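Local coordinates for adhesion and penetration protein autotransporter (Haemophilus influenzae, PDB 3SYJ) that probably acts as a serine protease and promotes bacterial adherence to and invasion of host cells as the surface-displayed passenger domain of the Hap autotransporter, at residues A[11-16]-A[177-182]; A[156-161]-A[213-218]. All blocks are in the same frame, centred on the assembly; numbering follows the deposited sequence.

Contact 1 (A[11-16]-A[177-182]); sequences YYRDFA and YLTAGN
Phe15 lays one ring face over the backbone of Gly181, whose CA is 3.7 Å from the ring centroid, a CH-pi contact displaced toward the CD2 and CE2 rim. CG of Phe15 stands anti to the backbone N (chi1 -154°), and CD2 of the ring lies 3.8 Å from Ala180 CB. Tyr12 meets the same strand differently. Its ring is presented edge-on, with Ala180 O near the ring plane and 3.5 Å from Tyr12 CD1. Between these aromatics and the Arg13 side, the Tyr12 carbonyl takes a weak hydrogen bond from Ala180 N, and the methyls of Ala16 and Ala180 meet, CB to CB, at 3.6 Å. These residues join helix 9-17 to strand 179-182, the edge strand of a seven-stranded antiparallel sheet in the protease domain of the S6 family. The axes of helical residues 11-16 and strand 179-182 are at 91° and 5.8 Å apart at closest approach, a separation consistent with the small Ala and Gly residues at the crossing. The chain of Arg13, bent at chi2 and chi3, returns to the residues leading into the strand, where NE gives Leu178 O a weak hydrogen bond of 3.2 Å. Tyr177 passes across Arg13 with its CD1 over one guanidinium face, the two planes 34° apart, while Tyr177 OH is hydrogen-bonded to the OH of Tyr9, in the first turn of helix 9-17.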
loop_
_atom_site.group_PDB
_atom_site.type_symbol
_atom_site.label_atom_id
_atom_site.label_comp_id
_atom_site.label_asym_id
_atom_site.label_seq_id
_atom_site.Cartn_x
_atom_site.Cartn_y
_atom_site.Cartn_z
ATOM N N TYR A 11 -40.253 -19.054 -33.808
ATOM C CA TYR A 11 -39.703 -17.991 -34.655
ATOM C C TYR A 11 -40.800 -17.048 -35.124
ATOM O O TYR A 11 -40.686 -15.837 -35.027
ATOM C CB TYR A 11 -39.000 -18.570 -35.882
ATOM C CG TYR A 11 -37.600 -19.067 -35.633
ATOM C CD1 TYR A 11 -36.536 -18.176 -35.511
ATOM C CD2 TYR A 11 -37.332 -20.428 -35.552
ATOM C CE1 TYR A 11 -35.243 -18.639 -35.294
ATOM C CE2 TYR A 11 -36.054 -20.898 -35.340
ATOM C CZ TYR A 11 -35.016 -20.006 -35.213
ATOM O OH TYR A 11 -33.751 -20.492 -35.004
ATOM N N TYR A 12 -41.871 -17.621 -35.636
ATOM C CA TYR A 12 -42.948 -16.831 -36.185
ATOM C C TYR A 12 -43.708 -16.069 -35.106
ATOM O O TYR A 12 -44.270 -15.007 -35.358
ATOM C CB TYR A 12 -43.902 -17.752 -36.929
ATOM C CG TYR A 12 -43.268 -18.531 -38.058
ATOM C CD1 TYR A 12 -43.128 -17.971 -39.327
ATOM C CD2 TYR A 12 -42.826 -19.831 -37.864
ATOM C CE1 TYR A 12 -42.561 -18.690 -40.370
ATOM C CE2 TYR A 12 -42.261 -20.559 -38.898
ATOM C CZ TYR A 12 -42.129 -19.985 -40.149
ATOM O OH TYR A 12 -41.565 -20.715 -41.173
ATOM N N ARG A 13 -43.756 -16.629 -33.908
ATOM C CA ARG A 13 -44.435 -15.960 -32.810
ATOM C C ARG A 13 -43.575 -14.805 -32.301
ATOM O O ARG A 13 -44.065 -13.695 -32.133
ATOM C CB ARG A 13 -44.742 -16.942 -31.680
ATOM C CG ARG A 13 -45.791 -18.000 -32.020
ATOM C CD ARG A 13 -47.154 -17.396 -32.302
ATOM N NE ARG A 13 -47.414 -16.239 -31.454
ATOM C CZ ARG A 13 -47.747 -16.313 -30.174
ATOM N NH1 ARG A 13 -47.864 -17.507 -29.621
ATOM N NH2 ARG A 13 -47.950 -15.213 -29.451
ATOM N N ASP A 14 -42.292 -15.070 -32.071
ATOM C CA ASP A 14 -41.370 -14.038 -31.597
ATOM C C ASP A 14 -41.301 -12.880 -32.590
ATOM O O ASP A 14 -41.293 -11.707 -32.200
ATOM C CB ASP A 14 -39.972 -14.621 -31.350
ATOM C CG ASP A 14 -39.885 -15.416 -30.045
ATOM O OD1 ASP A 14 -40.865 -15.386 -29.265
ATOM O OD2 ASP A 14 -38.840 -16.065 -29.800
ATOM N N PHE A 15 -41.257 -13.224 -33.873
ATOM C CA PHE A 15 -41.210 -12.245 -34.957
ATOM C C PHE A 15 -42.355 -11.240 -34.796
ATOM O O PHE A 15 -42.132 -10.031 -34.813
ATOM C CB PHE A 15 -41.303 -12.958 -36.318
ATOM C CG PHE A 15 -40.673 -12.200 -37.459
ATOM C CD1 PHE A 15 -39.327 -12.356 -37.753
ATOM C CD2 PHE A 15 -41.430 -11.343 -38.247
ATOM C CE1 PHE A 15 -38.744 -11.669 -38.806
ATOM C CE2 PHE A 15 -40.853 -10.651 -39.303
ATOM C CZ PHE A 15 -39.509 -10.817 -39.586
ATOM N N ALA A 16 -43.574 -11.749 -34.609
ATOM C CA ALA A 16 -44.755 -10.890 -34.536
ATOM C C ALA A 16 -44.775 -10.023 -33.277
ATOM O O ALA A 16 -45.267 -8.894 -33.303
ATOM C CB ALA A 16 -46.014 -11.719 -34.616
ATOM N N TYR A 177 -54.273 -15.125 -32.040
ATOM C CA TYR A 177 -52.961 -14.530 -31.819
ATOM C C TYR A 177 -52.283 -14.131 -33.137
ATOM O O TYR A 177 -52.773 -14.440 -34.231
ATOM C CB TYR A 177 -52.060 -15.471 -31.009
ATOM C CG TYR A 177 -51.885 -16.834 -31.657
ATOM C CD1 TYR A 177 -50.951 -17.028 -32.668
ATOM C CD2 TYR A 177 -52.668 -17.909 -31.272
ATOM C CE1 TYR A 177 -50.799 -18.262 -33.276
ATOM C CE2 TYR A 177 -52.528 -19.138 -31.863
ATOM C CZ TYR A 177 -51.593 -19.311 -32.865
ATOM O OH TYR A 177 -51.466 -20.546 -33.452
ATOM N N LEU A 178 -51.157 -13.435 -33.019
ATOM C CA LEU A 178 -50.438 -12.936 -34.182
ATOM C C LEU A 178 -49.341 -13.895 -34.616
ATOM O O LEU A 178 -48.674 -14.501 -33.783
ATOM C CB LEU A 178 -49.808 -11.579 -33.863
ATOM C CG LEU A 178 -50.771 -10.435 -33.537
ATOM C CD1 LEU A 178 -50.013 -9.317 -32.867
ATOM C CD2 LEU A 178 -51.489 -9.939 -34.791
ATOM N N THR A 179 -49.160 -14.031 -35.925
ATOM C CA THR A 179 -47.970 -14.676 -36.470
ATOM C C THR A 179 -47.431 -13.772 -37.554
ATOM O O THR A 179 -48.176 -12.976 -38.123
ATOM C CB THR A 179 -48.255 -16.060 -37.084
ATOM O OG1 THR A 179 -49.267 -15.947 -38.093
ATOM C CG2 THR A 179 -48.708 -17.033 -36.015
ATOM N N ALA A 180 -46.141 -13.893 -37.850
ATOM C CA ALA A 180 -45.506 -12.980 -38.787
ATOM C C ALA A 180 -44.200 -13.551 -39.327
ATOM O O ALA A 180 -43.717 -14.570 -38.856
ATOM C CB ALA A 180 -45.261 -11.634 -38.118
ATOM N N GLY A 181 -43.628 -12.880 -40.320
ATOM C CA GLY A 181 -42.344 -13.274 -40.883
ATOM C C GLY A 181 -42.105 -12.375 -42.075
ATOM O O GLY A 181 -42.859 -11.425 -42.269
ATOM N N ASN A 182 -41.083 -12.636 -42.876
ATOM C CA ASN A 182 -40.991 -11.910 -44.142
ATOM C C ASN A 182 -42.086 -12.391 -45.095
ATOM O O ASN A 182 -42.679 -13.449 -44.876
ATOM C CB ASN A 182 -39.596 -11.986 -44.774
ATOM C CG ASN A 182 -39.135 -13.405 -45.035
ATOM O OD1 ASN A 182 -38.523 -14.039 -44.179
ATOM N ND2 ASN A 182 -39.399 -13.901 -46.242
#

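Contact 2 (A[156-161]-A[213-218]); sequences SGRQFW and GSKGDS
The first torsions of Asp217 and Ser214 set up their contact with 156-161. In Asp217, CG stands anti to its own carbonyl carbon (chi1 -82°), which puts CG next to the backbone of Gly157; Ser214 OG lies between its backbone N and carbonyl carbon (chi1 43°) and reaches the carbonyl of Arg158. The Gly157 N-H meets Asp217 OD1 at 2.9 Å, approaching from above the carboxylate plane. Asp217 OD2 accepts Ser214 N at 2.8 Å on its anti lone pair, so within the two segments each oxygen takes an N-H from a different one. Ser214 OG donates to a lone pair of Arg158 O in the carbonyl plane, over a short 2.5 Å. Alongside it, Arg158 N bonds to Lys215 O at 2.7 Å, almost in line with that C=O (163°). Residues 214-217 form a type II turn, closed by Asp217 N to Ser214 O. Gly216 occupies its third position, and the CA atoms of Gly157 and Gly216 come within 3.7 Å of each other, a spacing suited to two residues without side chains. One water links Ser156 N to Gly216 O. The outer side chains of Arg158 and Lys215 run side by side, pointing the same way despite their like charges. Asp217 directly precedes Ser218, the nucleophile by similarity, in a GDSGS sequence. Its OD2 also bonds Gly1 N, recalling the buried N-terminus of active chymotrypsin-like proteases, and OD1 forms a salt bridge to Arg153 of strand 151-155. Strand 159-162 continues from this site between strands 2-4 and 168-172.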
loop_
_atom_site.group_PDB
_atom_site.type_symbol
_atom_site.label_atom_id
_atom_site.label_comp_id
_atom_site.label_asym_id
_atom_site.label_seq_id
_atom_site.Cartn_x
_atom_site.Cartn_y
_atom_site.Cartn_z
ATOM N N SER A 156 -53.492 -12.217 -37.750
ATOM C CA SER A 156 -54.032 -13.179 -36.805
ATOM C C SER A 156 -55.055 -14.117 -37.443
ATOM O O SER A 156 -55.838 -14.755 -36.747
ATOM C CB SER A 156 -54.650 -12.456 -35.612
ATOM O OG SER A 156 -55.821 -11.760 -35.996
ATOM N N GLY A 157 -55.050 -14.199 -38.766
ATOM C CA GLY A 157 -55.957 -15.099 -39.456
ATOM C C GLY A 157 -55.743 -16.561 -39.089
ATOM O O GLY A 157 -54.755 -16.909 -38.445
ATOM N N ARG A 158 -56.674 -17.420 -39.485
ATOM C CA ARG A 158 -56.542 -18.853 -39.237
ATOM C C ARG A 158 -55.098 -19.318 -39.360
ATOM O O ARG A 158 -54.420 -19.031 -40.350
ATOM C CB ARG A 158 -57.412 -19.640 -40.206
ATOM C CG ARG A 158 -58.877 -19.370 -40.035
ATOM C CD ARG A 158 -59.690 -20.236 -40.965
ATOM N NE ARG A 158 -61.086 -20.273 -40.552
ATOM C CZ ARG A 158 -62.082 -20.693 -41.324
ATOM N NH1 ARG A 158 -61.832 -21.106 -42.562
ATOM N NH2 ARG A 158 -63.327 -20.693 -40.858
ATOM N N GLN A 159 -54.632 -20.042 -38.352
ATOM C CA GLN A 159 -53.224 -20.413 -38.282
ATOM C C GLN A 159 -52.981 -21.865 -38.713
ATOM O O GLN A 159 -53.613 -22.788 -38.205
ATOM C CB GLN A 159 -52.667 -20.156 -36.872
ATOM C CG GLN A 159 -52.931 -18.761 -36.311
ATOM C CD GLN A 159 -52.099 -17.655 -36.965
ATOM O OE1 GLN A 159 -51.298 -17.900 -37.875
ATOM N NE2 GLN A 159 -52.292 -16.420 -36.495
ATOM N N PHE A 160 -52.061 -22.047 -39.652
ATOM C CA PHE A 160 -51.672 -23.362 -40.113
ATOM C C PHE A 160 -50.168 -23.514 -40.007
ATOM O O PHE A 160 -49.438 -22.523 -40.042
ATOM C CB PHE A 160 -52.037 -23.535 -41.587
ATOM C CG PHE A 160 -53.510 -23.462 -41.877
ATOM C CD1 PHE A 160 -54.262 -24.617 -42.003
ATOM C CD2 PHE A 160 -54.135 -22.238 -42.062
ATOM C CE1 PHE A 160 -55.614 -24.553 -42.289
ATOM C CE2 PHE A 160 -55.487 -22.171 -42.351
ATOM C CZ PHE A 160 -56.226 -23.331 -42.462
ATOM N N TRP A 161 -49.696 -24.751 -39.886
ATOM C CA TRP A 161 -48.329 -25.052 -40.306
ATOM C C TRP A 161 -48.319 -26.152 -41.366
ATOM O O TRP A 161 -49.196 -27.012 -41.387
ATOM C CB TRP A 161 -47.383 -25.347 -39.135
ATOM C CG TRP A 161 -47.771 -26.480 -38.252
ATOM C CD1 TRP A 161 -48.152 -27.731 -38.635
ATOM C CD2 TRP A 161 -47.775 -26.478 -36.823
ATOM N NE1 TRP A 161 -48.412 -28.501 -37.530
ATOM C CE2 TRP A 161 -48.188 -27.755 -36.405
ATOM C CE3 TRP A 161 -47.479 -25.514 -35.855
ATOM C CZ2 TRP A 161 -48.313 -28.094 -35.069
ATOM C CZ3 TRP A 161 -47.601 -25.853 -34.532
ATOM C CH2 TRP A 161 -48.016 -27.130 -34.148
ATOM N N GLY A 213 -50.908 -15.386 -45.834
ATOM C CA GLY A 213 -52.118 -15.099 -45.090
ATOM C C GLY A 213 -53.190 -16.124 -45.380
ATOM O O GLY A 213 -53.063 -16.915 -46.310
ATOM N N SER A 214 -54.249 -16.107 -44.577
ATOM C CA SER A 214 -55.370 -17.023 -44.743
ATOM C C SER A 214 -56.659 -16.332 -44.298
ATOM O O SER A 214 -56.672 -15.122 -44.087
ATOM C CB SER A 214 -55.135 -18.291 -43.931
ATOM O OG SER A 214 -54.627 -17.978 -42.648
ATOM N N LYS A 215 -57.744 -17.089 -44.164
ATOM C CA LYS A 215 -58.992 -16.501 -43.688
ATOM C C LYS A 215 -58.775 -15.820 -42.350
ATOM O O LYS A 215 -58.318 -16.447 -41.396
ATOM C CB LYS A 215 -60.098 -17.549 -43.560
ATOM C CG LYS A 215 -60.830 -17.831 -44.852
ATOM C CD LYS A 215 -61.655 -19.100 -44.742
ATOM C CE LYS A 215 -62.027 -19.638 -46.118
ATOM N NZ LYS A 215 -62.515 -21.048 -46.056
ATOM N N GLY A 216 -59.108 -14.532 -42.288
ATOM C CA GLY A 216 -58.964 -13.765 -41.065
ATOM C C GLY A 216 -57.804 -12.796 -41.130
ATOM O O GLY A 216 -57.668 -11.917 -40.281
ATOM N N ASP A 217 -56.966 -12.964 -42.147
ATOM C CA ASP A 217 -55.803 -12.113 -42.332
ATOM C C ASP A 217 -56.129 -10.927 -43.220
ATOM O O ASP A 217 -55.287 -10.046 -43.402
ATOM C CB ASP A 217 -54.645 -12.913 -42.930
ATOM C CG ASP A 217 -53.881 -13.711 -41.880
ATOM O OD1 ASP A 217 -53.432 -13.103 -40.878
ATOM O OD2 ASP A 217 -53.716 -14.939 -42.060
ATOM N N SER A 218 -57.341 -10.901 -43.777
ATOM C CA SER A 218 -57.757 -9.787 -44.634
ATOM C C SER A 218 -57.660 -8.484 -43.856
ATOM O O SER A 218 -58.130 -8.391 -42.725
ATOM C CB SER A 218 -59.191 -9.969 -45.142
ATOM O OG SER A 218 -59.284 -11.043 -46.062
HETATM O O HOH W 1 -55.080 -10.497 -39.008
#

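Overall arrangement
Contacts 1 and 2 both belong to the N-terminal S6 protease domain, with centres about 12 Å apart. Their segments alternate along the chain: 11-16, 156-161, 177-182, then 213-218. Strand 151-155 runs straight into 156-161 and pairs with edge strand 179-182, so the seven-stranded sheet carrying contact 1 leads directly to contact 2. A second link is a probable hydrogen bond from Thr179 OG1 to Gln159 OE1, 2.8 Å long, which ties the edge strand to strand 159-162 of the three-stranded sheet. Contact 1 packs helix 9-17 on the edge of the seven-stranded sheet, over strands 179-182 and 151-155, whereas contact 2 holds the loop bearing Ser218, probably the catalytic serine.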